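Local coordinates for penicillin binding protein 2X (PDB 5U47) that probably cross-links peptidoglycan strands as a transpeptidase of the septal cell-wall machinery and is probably inactivated by beta-lactams that acylate an essential active-site serine, at residues 30-35 / 181-186; 45-51 / 137-143; 330-334 / 353-357; 359-363 / 403-408. The protein carries 1 engineered substitution. The contacts are given in a common frame with arbitrary orientation. Where two conformers were deposited one is given. Numbering follows the deposited sequence.

Interaction 1: 30-35 / 181-186; sequences AKRGTI and NSLLTG
A polyproline-like loop leading into strand 35-36 crosses the C-terminal end of helix 181-184, in the N-terminal, PBP-dimerisation-family region. A30-T34 keep phi between -59° and -91° and psi between 129° and 158°; T185 is the first residue to leave the helix. CA atoms pair as A30-G186 (5.1 Å), R32-T185 (5.1 Å) and G33-L184 (4.6 Å). G33 N donates to L184 O (2.8 Å, 175°), a carbonyl at the helix end, and R32 CA makes a CA-H...O contact with L184 O at 3.4 Å. R32 N and G33 O are bonded to D46 OD2 and R142 NH1. The R32 side chain stays t through chi3, so that NH1 and NH2 both donate to N181 OD1 at 3.0 Å, while NE forms a salt bridge with E177 and L184 CB covers one guanidinium face. N181 OD1 also accepts from G172 N. T185 OG1 (chi1 m) returns a bond to N181 O at 2.7 Å. L184 (m,t) is the most covered residue, its CD2 lying 4.0 Å from I35 CG1. At the far end A30 CB packs 3.7 Å from G186 CA, and one water donates to A30 O (2.8 Å) and accepts from G186 N (3.2 Å).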
loop_
_atom_site.group_PDB
_atom_site.type_symbol
_atom_site.label_atom_id
_atom_site.label_comp_id
_atom_site.label_asym_id
_atom_site.label_seq_id
_atom_site.Cartn_x
_atom_site.Cartn_y
_atom_site.Cartn_z
ATOM N N ALA A 30 17.690 13.038 13.330
ATOM C CA ALA A 30 16.804 14.065 12.818
ATOM C C ALA A 30 15.353 13.703 13.157
ATOM O O ALA A 30 15.027 12.533 13.409
ATOM C CB ALA A 30 16.961 14.170 11.307
ATOM N N LYS A 31 14.494 14.712 13.178
ATOM C CA LYS A 31 13.090 14.481 13.351
ATOM C C LYS A 31 12.588 13.685 12.123
ATOM O O LYS A 31 12.841 14.056 10.973
ATOM C CB LYS A 31 12.339 15.799 13.426
ATOM C CG LYS A 31 10.832 15.625 13.451
ATOM C CD LYS A 31 10.096 16.930 13.377
ATOM C CE LYS A 31 8.602 16.667 13.405
ATOM N NZ LYS A 31 7.829 17.920 13.191
ATOM N N ARG A 32 11.885 12.596 12.383
ATOM C CA ARG A 32 11.322 11.780 11.335
ATOM C C ARG A 32 10.076 12.470 10.792
ATOM O O ARG A 32 9.285 13.044 11.552
ATOM C CB ARG A 32 10.965 10.404 11.897
ATOM C CG ARG A 32 10.479 9.391 10.876
ATOM C CD ARG A 32 10.297 8.034 11.548
ATOM N NE ARG A 32 9.874 6.989 10.620
ATOM C CZ ARG A 32 10.687 6.344 9.789
ATOM N NH1 ARG A 32 11.990 6.648 9.727
ATOM N NH2 ARG A 32 10.205 5.412 8.994
ATOM N N GLY A 33 9.892 12.380 9.482
ATOM C CA GLY A 33 8.759 12.965 8.821
ATOM C C GLY A 33 7.452 12.421 9.352
ATOM O O GLY A 33 7.395 11.317 9.891
ATOM N N THR A 34 6.413 13.234 9.221
ATOM C CA THR A 34 5.083 12.870 9.651
ATOM C C THR A 34 4.375 12.218 8.481
ATOM O O THR A 34 4.579 12.619 7.337
ATOM C CB THR A 34 4.317 14.129 10.093
ATOM O OG1 THR A 34 4.920 14.634 11.266
ATOM C CG2 THR A 34 2.853 13.849 10.388
ATOM N N ILE A 35 3.539 11.229 8.785
ATOM C CA ILE A 35 2.704 10.560 7.796
ATOM C C ILE A 35 1.300 11.068 8.038
ATOM O O ILE A 35 0.774 10.965 9.177
ATOM C CB ILE A 35 2.739 9.024 7.933
ATOM C CG1 ILE A 35 4.168 8.524 7.708
ATOM C CG2 ILE A 35 1.799 8.380 6.910
ATOM C CD1 ILE A 35 4.394 7.079 8.108
ATOM N N ASN A 181 11.306 4.779 4.265
ATOM C CA ASN A 181 12.262 5.151 5.287
ATOM C C ASN A 181 13.276 6.192 4.801
ATOM O O ASN A 181 13.655 7.059 5.570
ATOM C CB ASN A 181 13.002 3.919 5.790
ATOM C CG ASN A 181 13.544 4.105 7.173
ATOM O OD1 ASN A 181 12.787 4.197 8.129
ATOM N ND2 ASN A 181 14.880 4.139 7.296
ATOM N N SER A 182 13.687 6.121 3.537
ATOM C CA SER A 182 14.671 7.076 3.016
ATOM C C SER A 182 14.116 8.484 3.021
ATOM O O SER A 182 14.805 9.408 3.428
ATOM C CB SER A 182 15.145 6.703 1.616
ATOM O OG SER A 182 15.819 5.466 1.643
ATOM N N LEU A 183 12.868 8.647 2.588
ATOM C CA LEU A 183 12.231 9.965 2.595
ATOM C C LEU A 183 11.897 10.454 4.010
ATOM O O LEU A 183 12.122 11.623 4.352
ATOM C CB LEU A 183 10.948 9.939 1.750
ATOM C CG LEU A 183 11.149 9.700 0.249
ATOM C CD1 LEU A 183 9.840 9.345 -0.440
ATOM C CD2 LEU A 183 11.762 10.934 -0.364
ATOM N N LEU A 184 11.382 9.556 4.841
ATOM C CA LEU A 184 10.945 9.918 6.184
ATOM C C LEU A 184 12.085 10.301 7.120
ATOM O O LEU A 184 11.883 11.097 8.020
ATOM C CB LEU A 184 10.149 8.777 6.805
ATOM C CG LEU A 184 8.762 8.574 6.205
ATOM C CD1 LEU A 184 8.185 7.234 6.643
ATOM C CD2 LEU A 184 7.833 9.708 6.597
ATOM N N THR A 185 13.257 9.715 6.887
ATOM C CA THR A 185 14.415 9.905 7.722
ATOM C C THR A 185 15.157 11.137 7.283
ATOM O O THR A 185 15.502 11.292 6.109
ATOM C CB THR A 185 15.365 8.693 7.632
ATOM O OG1 THR A 185 14.647 7.514 8.002
ATOM C CG2 THR A 185 16.574 8.859 8.560
ATOM N N GLY A 186 15.407 12.025 8.221
ATOM C CA GLY A 186 16.118 13.239 7.878
ATOM C C GLY A 186 17.614 12.975 7.790
ATOM O O GLY A 186 18.061 11.830 7.802
HETATM O O HOH W 1 14.887 10.883 11.121
#

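Interaction 2: 45-51 / 137-143; sequences EDSTSYS and EATTSRM. With ACT (acetate ion), chain C.
E45, M143 and S47 lose the most surface, all on one face of an antiparallel ladder between strands 42-55 and 134-143 in the N-terminal region. The strand segments run 142° apart, their axes 4.6 Å at closest. E45-M143, S47-S141, S49-T139 and S51-E137 are hydrogen-bonded pairs, D46-R142, T48-T140 and Y50-A138 non-hydrogen-bonded. E45 (chi1 p) bonds through N to M143 O (3.0 Å) and receives M143 N at its O (2.8 Å); its OE2 lies 4.1 Å from SD of the extended M143. S47 (t) bonds through N to S141 O and through O to S141 N, both 2.8 Å. A water joins S47 O, S49 OG, T139 O and S141 OG. On the other face R142 NH1 salt-bridges D46 OD1 (3.0 Å); R142 NE pairs with E177, and D46 OD2 takes R32 N. T48 OG1 donates to OXT of an acetate (2.5 Å), probably from the crystallisation liquor. Backbone bonds, hydroxyls and water thus dominate this surface ladder, with one charge pair, D46-R142, whose arginine is buried.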
loop_
_atom_site.group_PDB
_atom_site.type_symbol
_atom_site.label_atom_id
_atom_site.label_comp_id
_atom_site.label_asym_id
_atom_site.label_seq_id
_atom_site.Cartn_x
_atom_site.Cartn_y
_atom_site.Cartn_z
ATOM N N GLU A 45 3.550 10.369 13.830
ATOM C CA GLU A 45 4.421 11.499 14.061
ATOM C C GLU A 45 5.322 11.250 15.249
ATOM O O GLU A 45 5.009 10.432 16.133
ATOM C CB GLU A 45 3.622 12.796 14.284
ATOM C CG GLU A 45 2.759 12.813 15.545
ATOM C CD GLU A 45 2.121 14.187 15.831
ATOM O OE1 GLU A 45 2.406 15.175 15.118
ATOM O OE2 GLU A 45 1.319 14.276 16.780
ATOM N N ASP A 46 6.441 11.967 15.254
ATOM C CA ASP A 46 7.398 11.894 16.350
ATOM C C ASP A 46 6.862 12.584 17.586
ATOM O O ASP A 46 6.141 13.567 17.488
ATOM C CB ASP A 46 8.744 12.559 15.980
ATOM C CG ASP A 46 9.614 11.691 15.104
ATOM O OD1 ASP A 46 9.108 10.650 14.623
ATOM O OD2 ASP A 46 10.824 12.045 14.897
ATOM N N SER A 47 7.234 12.041 18.740
ATOM C CA SER A 47 6.896 12.589 20.043
ATOM C C SER A 47 8.153 12.529 20.914
ATOM O O SER A 47 8.762 11.457 21.077
ATOM C CB SER A 47 5.768 11.782 20.668
ATOM O OG SER A 47 5.543 12.126 22.001
ATOM N N THR A 48 8.539 13.682 21.448
ATOM C CA THR A 48 9.733 13.803 22.286
ATOM C C THR A 48 9.353 13.922 23.746
ATOM O O THR A 48 8.481 14.709 24.112
ATOM C CB THR A 48 10.523 15.069 21.933
ATOM O OG1 THR A 48 10.767 15.104 20.539
ATOM C CG2 THR A 48 11.872 15.109 22.658
ATOM N N SER A 49 10.001 13.119 24.572
ATOM C CA SER A 49 9.832 13.186 26.016
ATOM C C SER A 49 11.264 13.250 26.586
ATOM O O SER A 49 12.250 13.145 25.841
ATOM C CB SER A 49 9.010 12.024 26.548
ATOM O OG SER A 49 9.681 10.808 26.345
ATOM N N TYR A 50 11.389 13.438 27.885
ATOM C CA TYR A 50 12.714 13.649 28.474
ATOM C C TYR A 50 13.000 12.822 29.704
ATOM O O TYR A 50 12.088 12.480 30.461
ATOM C CB TYR A 50 12.873 15.120 28.807
ATOM C CG TYR A 50 12.777 16.021 27.612
ATOM C CD1 TYR A 50 11.544 16.466 27.150
ATOM C CD2 TYR A 50 13.918 16.441 26.945
ATOM C CE1 TYR A 50 11.447 17.296 26.044
ATOM C CE2 TYR A 50 13.836 17.288 25.844
ATOM C CZ TYR A 50 12.595 17.705 25.399
ATOM O OH TYR A 50 12.494 18.543 24.310
ATOM N N SER A 51 14.284 12.506 29.876
ATOM C CA SER A 51 14.780 11.752 31.013
ATOM C C SER A 51 15.700 12.682 31.780
ATOM O O SER A 51 16.620 13.284 31.189
ATOM C CB SER A 51 15.557 10.510 30.582
ATOM O OG SER A 51 14.723 9.583 29.917
ATOM N N GLU A 137 17.801 14.494 28.777
ATOM C CA GLU A 137 18.115 13.858 27.491
ATOM C C GLU A 137 16.789 13.541 26.802
ATOM O O GLU A 137 15.863 12.972 27.413
ATOM C CB GLU A 137 18.967 12.586 27.659
ATOM C CG GLU A 137 19.467 11.907 26.354
ATOM C CD GLU A 137 20.554 12.679 25.570
ATOM O OE1 GLU A 137 21.029 13.733 26.051
ATOM O OE2 GLU A 137 20.945 12.224 24.448
ATOM N N ALA A 138 16.703 13.945 25.542
ATOM C CA ALA A 138 15.525 13.716 24.722
ATOM C C ALA A 138 15.454 12.264 24.273
ATOM O O ALA A 138 16.468 11.663 23.917
ATOM C CB ALA A 138 15.542 14.626 23.506
ATOM N N THR A 139 14.251 11.703 24.328
ATOM C CA THR A 139 13.992 10.355 23.847
ATOM C C THR A 139 12.760 10.475 22.949
ATOM O O THR A 139 11.705 10.965 23.373
ATOM C CB THR A 139 13.744 9.345 24.979
ATOM O OG1 THR A 139 12.628 9.774 25.764
ATOM C CG2 THR A 139 14.971 9.212 25.860
ATOM N N THR A 140 12.902 10.021 21.714
ATOM C CA THR A 140 11.844 10.139 20.740
ATOM C C THR A 140 11.134 8.823 20.530
ATOM O O THR A 140 11.784 7.782 20.395
ATOM C CB THR A 140 12.436 10.614 19.406
ATOM O OG1 THR A 140 13.067 11.872 19.615
ATOM C CG2 THR A 140 11.380 10.778 18.366
ATOM N N SER A 141 9.801 8.872 20.519
ATOM C CA SER A 141 8.988 7.706 20.182
ATOM C C SER A 141 8.055 8.088 19.026
ATOM O O SER A 141 7.841 9.270 18.735
ATOM C CB SER A 141 8.188 7.220 21.395
ATOM O OG SER A 141 7.315 8.238 21.837
ATOM N N ARG A 142 7.517 7.082 18.357
ATOM C CA ARG A 142 6.617 7.300 17.237
ATOM C C ARG A 142 5.192 7.139 17.760
ATOM O O ARG A 142 4.887 6.137 18.385
ATOM C CB ARG A 142 6.911 6.270 16.161
ATOM C CG ARG A 142 6.295 6.536 14.801
ATOM C CD ARG A 142 6.939 7.742 14.115
ATOM N NE ARG A 142 6.680 7.740 12.684
ATOM C CZ ARG A 142 6.851 8.784 11.871
ATOM N NH1 ARG A 142 7.282 9.981 12.324
ATOM N NH2 ARG A 142 6.600 8.637 10.592
ATOM N N MET A 143 4.346 8.135 17.508
ATOM C CA MET A 143 2.951 8.140 17.962
ATOM C C MET A 143 2.009 7.859 16.775
ATOM O O MET A 143 2.197 8.424 15.702
ATOM C CB MET A 143 2.632 9.511 18.581
ATOM C CG MET A 143 1.179 9.702 18.991
ATOM S SD MET A 143 0.801 11.367 19.561
ATOM C CE MET A 143 -0.979 11.211 19.725
HETATM C C ACT C . 9.039 16.076 17.951
HETATM O O ACT C . 9.192 16.474 16.771
HETATM O OXT ACT C . 9.508 14.984 18.350
HETATM C CH3 ACT C . 8.270 16.936 18.914
HETATM O O HOH W 2 9.258 9.903 23.739
HETATM O O HOH W 3 12.237 9.699 28.349
#

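Interaction 3: 330-334 / 353-357; sequences INDWS and YSSNV
Two loop-to-helix junctions of the transpeptidase domain meet here, running 153° apart. D332 occupies the N-cap position of helix 333-336 without capping it, while S355 (t) caps helix 356-366 through OG to G358 N. Nearest CA pairs are D332-S355 (5.4 Å) and N331-V357 (6.0 Å). D332, chi1 m, reaches the other helix: OD1 accepts V357 N at 2.9 Å (174°), and OD2 accepts S355 OG at a very short 2.4 Å. S354 has positive phi (58°), closing a Schellman motif at the end of helix 347-352. Its t side chain places OG with K298 and K505, and N356 (m) presents OD1 to K298; this is consistent with the Ser and Asn of the SxN motif of penicillin-binding proteins, beside a probable SxxK nucleophile, S295. W333 has chi1 p and chi2 -94°; its five-membered ring lies oblique to the Y353 (t) ring, centroids 4.8 Å apart and planes at 31°, and W333 NE1 donates to Y353 O (2.8 Å). S334 OG (p) and Y353 OH share a 2.5 Å hydrogen bond, though that hydroxyl is less surely placed. One water links W333 N, S354 O and N356 N. I330 (m,t), last residue of strand 328-330, sets CG2 3.9 Å from N356 CB and packs on strand 323-325 and F408, so the paired strands 323-325 and 328-330 and segment 403-408 border the junction.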
loop_
_atom_site.group_PDB
_atom_site.type_symbol
_atom_site.label_atom_id
_atom_site.label_comp_id
_atom_site.label_asym_id
_atom_site.label_seq_id
_atom_site.Cartn_x
_atom_site.Cartn_y
_atom_site.Cartn_z
ATOM N N ILE A 330 -14.225 -30.097 -14.766
ATOM C CA ILE A 330 -14.681 -28.797 -14.265
ATOM C C ILE A 330 -16.207 -28.807 -14.156
ATOM O O ILE A 330 -16.896 -29.176 -15.096
ATOM C CB ILE A 330 -14.200 -27.646 -15.178
ATOM C CG1 ILE A 330 -12.669 -27.564 -15.137
ATOM C CG2 ILE A 330 -14.835 -26.318 -14.763
ATOM C CD1 ILE A 330 -12.048 -26.604 -16.136
ATOM N N ASN A 331 -16.718 -28.387 -13.005
ATOM C CA ASN A 331 -18.155 -28.358 -12.743
ATOM C C ASN A 331 -18.585 -27.067 -12.055
ATOM O O ASN A 331 -17.767 -26.360 -11.466
ATOM C CB ASN A 331 -18.527 -29.557 -11.872
ATOM C CG ASN A 331 -18.458 -30.871 -12.626
ATOM O OD1 ASN A 331 -19.290 -31.160 -13.495
ATOM N ND2 ASN A 331 -17.488 -31.698 -12.270
ATOM N N ASP A 332 -19.877 -26.759 -12.141
ATOM C CA ASP A 332 -20.424 -25.568 -11.488
ATOM C C ASP A 332 -20.696 -25.822 -10.005
ATOM O O ASP A 332 -20.841 -26.970 -9.570
ATOM C CB ASP A 332 -21.674 -25.063 -12.219
ATOM C CG ASP A 332 -21.338 -24.385 -13.552
ATOM O OD1 ASP A 332 -20.135 -24.220 -13.856
ATOM O OD2 ASP A 332 -22.271 -23.994 -14.288
ATOM N N TRP A 333 -20.758 -24.737 -9.237
ATOM C CA TRP A 333 -20.962 -24.816 -7.783
ATOM C C TRP A 333 -22.228 -25.573 -7.371
ATOM O O TRP A 333 -22.199 -26.369 -6.438
ATOM C CB TRP A 333 -20.935 -23.406 -7.138
ATOM C CG TRP A 333 -22.001 -22.445 -7.618
ATOM C CD1 TRP A 333 -21.881 -21.518 -8.617
ATOM C CD2 TRP A 333 -23.337 -22.301 -7.102
ATOM N NE1 TRP A 333 -23.056 -20.817 -8.762
ATOM C CE2 TRP A 333 -23.964 -21.274 -7.845
ATOM C CE3 TRP A 333 -24.061 -22.936 -6.086
ATOM C CZ2 TRP A 333 -25.283 -20.872 -7.605
ATOM C CZ3 TRP A 333 -25.378 -22.538 -5.848
ATOM C CH2 TRP A 333 -25.973 -21.516 -6.610
ATOM N N SER A 334 -23.326 -25.335 -8.075
ATOM C CA SER A 334 -24.591 -25.978 -7.750
ATOM C C SER A 334 -24.563 -27.494 -8.017
ATOM O O SER A 334 -25.238 -28.256 -7.324
ATOM C CB SER A 334 -25.721 -25.313 -8.524
ATOM O OG SER A 334 -25.446 -25.334 -9.909
ATOM N N TYR A 353 -24.484 -16.196 -12.716
ATOM C CA TYR A 353 -24.530 -17.395 -11.901
ATOM C C TYR A 353 -23.164 -17.873 -11.435
ATOM O O TYR A 353 -23.066 -18.786 -10.617
ATOM C CB TYR A 353 -25.207 -18.487 -12.759
ATOM C CG TYR A 353 -25.611 -19.760 -12.071
ATOM C CD1 TYR A 353 -26.756 -19.801 -11.283
ATOM C CD2 TYR A 353 -24.900 -20.953 -12.268
ATOM C CE1 TYR A 353 -27.163 -20.970 -10.668
ATOM C CE2 TYR A 353 -25.307 -22.144 -11.660
ATOM C CZ TYR A 353 -26.439 -22.136 -10.857
ATOM O OH TYR A 353 -26.880 -23.287 -10.241
ATOM N N SER A 354 -22.114 -17.248 -11.955
ATOM C CA SER A 354 -20.736 -17.628 -11.674
ATOM C C SER A 354 -20.496 -19.098 -12.080
ATOM O O SER A 354 -19.942 -19.889 -11.321
ATOM C CB SER A 354 -20.370 -17.372 -10.222
ATOM O OG SER A 354 -18.953 -17.251 -10.088
ATOM N N SER A 355 -20.897 -19.426 -13.303
ATOM C CA SER A 355 -20.701 -20.755 -13.863
ATOM C C SER A 355 -19.272 -20.952 -14.368
ATOM O O SER A 355 -18.871 -20.318 -15.339
ATOM C CB SER A 355 -21.676 -20.985 -15.022
ATOM O OG SER A 355 -21.411 -22.211 -15.699
ATOM N N ASN A 356 -18.513 -21.825 -13.701
ATOM C CA ASN A 356 -17.151 -22.177 -14.139
ATOM C C ASN A 356 -17.149 -22.799 -15.540
ATOM O O ASN A 356 -16.223 -22.574 -16.328
ATOM C CB ASN A 356 -16.500 -23.187 -13.192
ATOM C CG ASN A 356 -16.088 -22.590 -11.876
ATOM O OD1 ASN A 356 -16.076 -21.372 -11.682
ATOM N ND2 ASN A 356 -15.711 -23.454 -10.963
ATOM N N VAL A 357 -18.176 -23.592 -15.835
ATOM C CA VAL A 357 -18.311 -24.253 -17.136
ATOM C C VAL A 357 -18.482 -23.223 -18.251
ATOM O O VAL A 357 -17.788 -23.280 -19.276
ATOM C CB VAL A 357 -19.501 -25.240 -17.139
ATOM C CG1 VAL A 357 -19.756 -25.785 -18.531
ATOM C CG2 VAL A 357 -19.263 -26.381 -16.149
HETATM O O HOH W 4 -19.443 -22.529 -10.823
#

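Interaction 4: 359-363 / 403-408; sequences MTMLE and IAQSSF
Helix 356-366 packs here on residues 403-408, which begin in helix 400-405, inside the transpeptidase domain. The nearest CA pair is T360-S407, 6.0 Å, and no hydrogen bond crosses. M359 comes first: its CB points toward the partner, 4.4 Å from S407 OG, but chi1 m and chi2 m turn the thioether away, and its side chain packs on K298 and L301 of helix 297-308. T360 (m) sits at the closest approach. T360 OG1, already bonded to N356 O one turn back, lies 3.3 Å from F408 CE1, near the plane and at the edge of the ring, and 3.7 Å from S407 OG. The next touch comes from E363, one turn on. Its backbone N bonds to M359 O (2.9 Å), and its side chain, t then m, runs along the partner: E363 CB is 3.8 Å from S407 CB, E363 OE1 3.8 Å from A404 CA and E363 OE2 3.6 Å from I403 CG2. OE2 also lies close to D368 OD1, a like charge. Opposite, S407 (p) returns OG to A404 O at 2.7 Å. F408, chi1 p, swings its ring to T360 and also touches K298 of the probable SxxK motif. The hydroxyls that meet here thus serve their own backbones, and the two segments are joined by van der Waals packing of T360, E363, A404 and S407 with the F408 ring edge and I403.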
loop_
_atom_site.group_PDB
_atom_site.type_symbol
_atom_site.label_atom_id
_atom_site.label_comp_id
_atom_site.label_asym_id
_atom_site.label_seq_id
_atom_site.Cartn_x
_atom_site.Cartn_y
_atom_site.Cartn_z
ATOM N N MET A 359 -17.676 -20.101 -18.225
ATOM C CA MET A 359 -16.465 -19.288 -18.381
ATOM C C MET A 359 -15.361 -20.103 -19.058
ATOM O O MET A 359 -14.678 -19.610 -19.945
ATOM C CB MET A 359 -16.021 -18.706 -17.041
ATOM C CG MET A 359 -16.998 -17.716 -16.411
ATOM S SD MET A 359 -17.766 -16.471 -17.480
ATOM C CE MET A 359 -19.242 -17.272 -18.071
ATOM N N THR A 360 -15.219 -21.363 -18.672
ATOM C CA THR A 360 -14.238 -22.226 -19.319
ATOM C C THR A 360 -14.545 -22.337 -20.826
ATOM O O THR A 360 -13.637 -22.296 -21.641
ATOM C CB THR A 360 -14.207 -23.598 -18.664
ATOM O OG1 THR A 360 -13.874 -23.438 -17.282
ATOM C CG2 THR A 360 -13.183 -24.507 -19.350
ATOM N N MET A 361 -15.823 -22.442 -21.185
ATOM C CA MET A 361 -16.205 -22.470 -22.600
ATOM C C MET A 361 -15.760 -21.188 -23.322
ATOM O O MET A 361 -15.270 -21.252 -24.455
ATOM C CB MET A 361 -17.716 -22.697 -22.767
ATOM C CG MET A 361 -18.143 -24.133 -22.526
ATOM S SD MET A 361 -19.933 -24.325 -22.377
ATOM C CE MET A 361 -20.106 -26.106 -22.454
ATOM N N LEU A 362 -15.916 -20.033 -22.666
ATOM C CA LEU A 362 -15.491 -18.755 -23.257
ATOM C C LEU A 362 -13.977 -18.735 -23.463
ATOM O O LEU A 362 -13.494 -18.245 -24.491
ATOM C CB LEU A 362 -15.933 -17.555 -22.399
ATOM C CG LEU A 362 -17.434 -17.235 -22.383
ATOM C CD1 LEU A 362 -17.739 -16.061 -21.457
ATOM C CD2 LEU A 362 -17.942 -16.962 -23.797
ATOM N N GLU A 363 -13.245 -19.286 -22.488
ATOM C CA GLU A 363 -11.783 -19.403 -22.562
ATOM C C GLU A 363 -11.350 -20.271 -23.749
ATOM O O GLU A 363 -10.407 -19.919 -24.452
ATOM C CB GLU A 363 -11.215 -19.984 -21.260
ATOM C CG GLU A 363 -9.692 -19.933 -21.129
ATOM C CD GLU A 363 -8.932 -21.008 -21.902
ATOM O OE1 GLU A 363 -9.412 -22.144 -22.020
ATOM O OE2 GLU A 363 -7.822 -20.706 -22.384
ATOM N N ILE A 403 -4.180 -22.774 -17.479
ATOM C CA ILE A 403 -4.690 -21.676 -18.315
ATOM C C ILE A 403 -6.228 -21.723 -18.376
ATOM O O ILE A 403 -6.880 -20.683 -18.269
ATOM C CB ILE A 403 -4.072 -21.673 -19.723
ATOM C CG1 ILE A 403 -2.573 -21.368 -19.642
ATOM C CG2 ILE A 403 -4.729 -20.605 -20.597
ATOM C CD1 ILE A 403 -1.852 -21.512 -20.970
ATOM N N ALA A 404 -6.803 -22.920 -18.506
ATOM C CA ALA A 404 -8.268 -23.060 -18.506
ATOM C C ALA A 404 -8.846 -22.699 -17.130
ATOM O O ALA A 404 -9.824 -21.969 -17.025
ATOM C CB ALA A 404 -8.679 -24.473 -18.887
ATOM N N GLN A 405 -8.243 -23.233 -16.080
ATOM C CA GLN A 405 -8.706 -22.971 -14.714
ATOM C C GLN A 405 -8.618 -21.499 -14.354
ATOM O O GLN A 405 -9.446 -21.005 -13.604
ATOM C CB GLN A 405 -7.887 -23.776 -13.708
ATOM C CG GLN A 405 -8.154 -25.281 -13.735
ATOM C CD GLN A 405 -7.156 -26.067 -12.901
ATOM O OE1 GLN A 405 -5.980 -25.679 -12.766
ATOM N NE2 GLN A 405 -7.601 -27.185 -12.363
ATOM N N SER A 406 -7.597 -20.813 -14.875
ATOM C CA SER A 406 -7.405 -19.391 -14.596
ATOM C C SER A 406 -8.607 -18.550 -15.028
ATOM O O SER A 406 -8.789 -17.439 -14.504
ATOM C CB SER A 406 -6.117 -18.847 -15.254
ATOM O OG SER A 406 -6.235 -18.810 -16.667
ATOM N N SER A 407 -9.429 -19.090 -15.944
ATOM C CA SER A 407 -10.632 -18.397 -16.422
ATOM C C SER A 407 -11.639 -18.167 -15.284
ATOM O O SER A 407 -12.476 -17.271 -15.380
ATOM C CB SER A 407 -11.299 -19.149 -17.580
ATOM O OG SER A 407 -11.936 -20.334 -17.129
ATOM N N PHE A 408 -11.563 -18.988 -14.234
ATOM C CA PHE A 408 -12.366 -18.795 -13.020
ATOM C C PHE A 408 -11.454 -18.564 -11.800
ATOM O O PHE A 408 -11.848 -18.755 -10.662
ATOM C CB PHE A 408 -13.428 -19.892 -12.800
ATOM C CG PHE A 408 -12.920 -21.297 -12.918
ATOM C CD1 PHE A 408 -12.899 -21.933 -14.156
ATOM C CD2 PHE A 408 -12.528 -22.015 -11.793
ATOM C CE1 PHE A 408 -12.450 -23.239 -14.279
ATOM C CE2 PHE A 408 -12.087 -23.330 -11.909
ATOM C CZ PHE A 408 -12.041 -23.940 -13.152
#

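Interactions 1 and 2 belong to the N-terminal dimerisation-family region, 3 and 4 to the transpeptidase domain on the opposite side of the chain's centre; centres of 1 and 3 are about 51 Å apart. Interaction 2, nested in sequence within the loop closed by interaction 1, is a surface ladder; interaction 1 is partly buried. They touch through G33 O to R142 NH1 and R32 N to D46 OD2, and E177 pairs with both arginines. Interactions 3 and 4 are buried and share helix 356-366, with N356 and I330 of the first against F408 and T360 of the second. Polar side-chain bonds crowd interaction 3, whereas 4 crosses by packing alone.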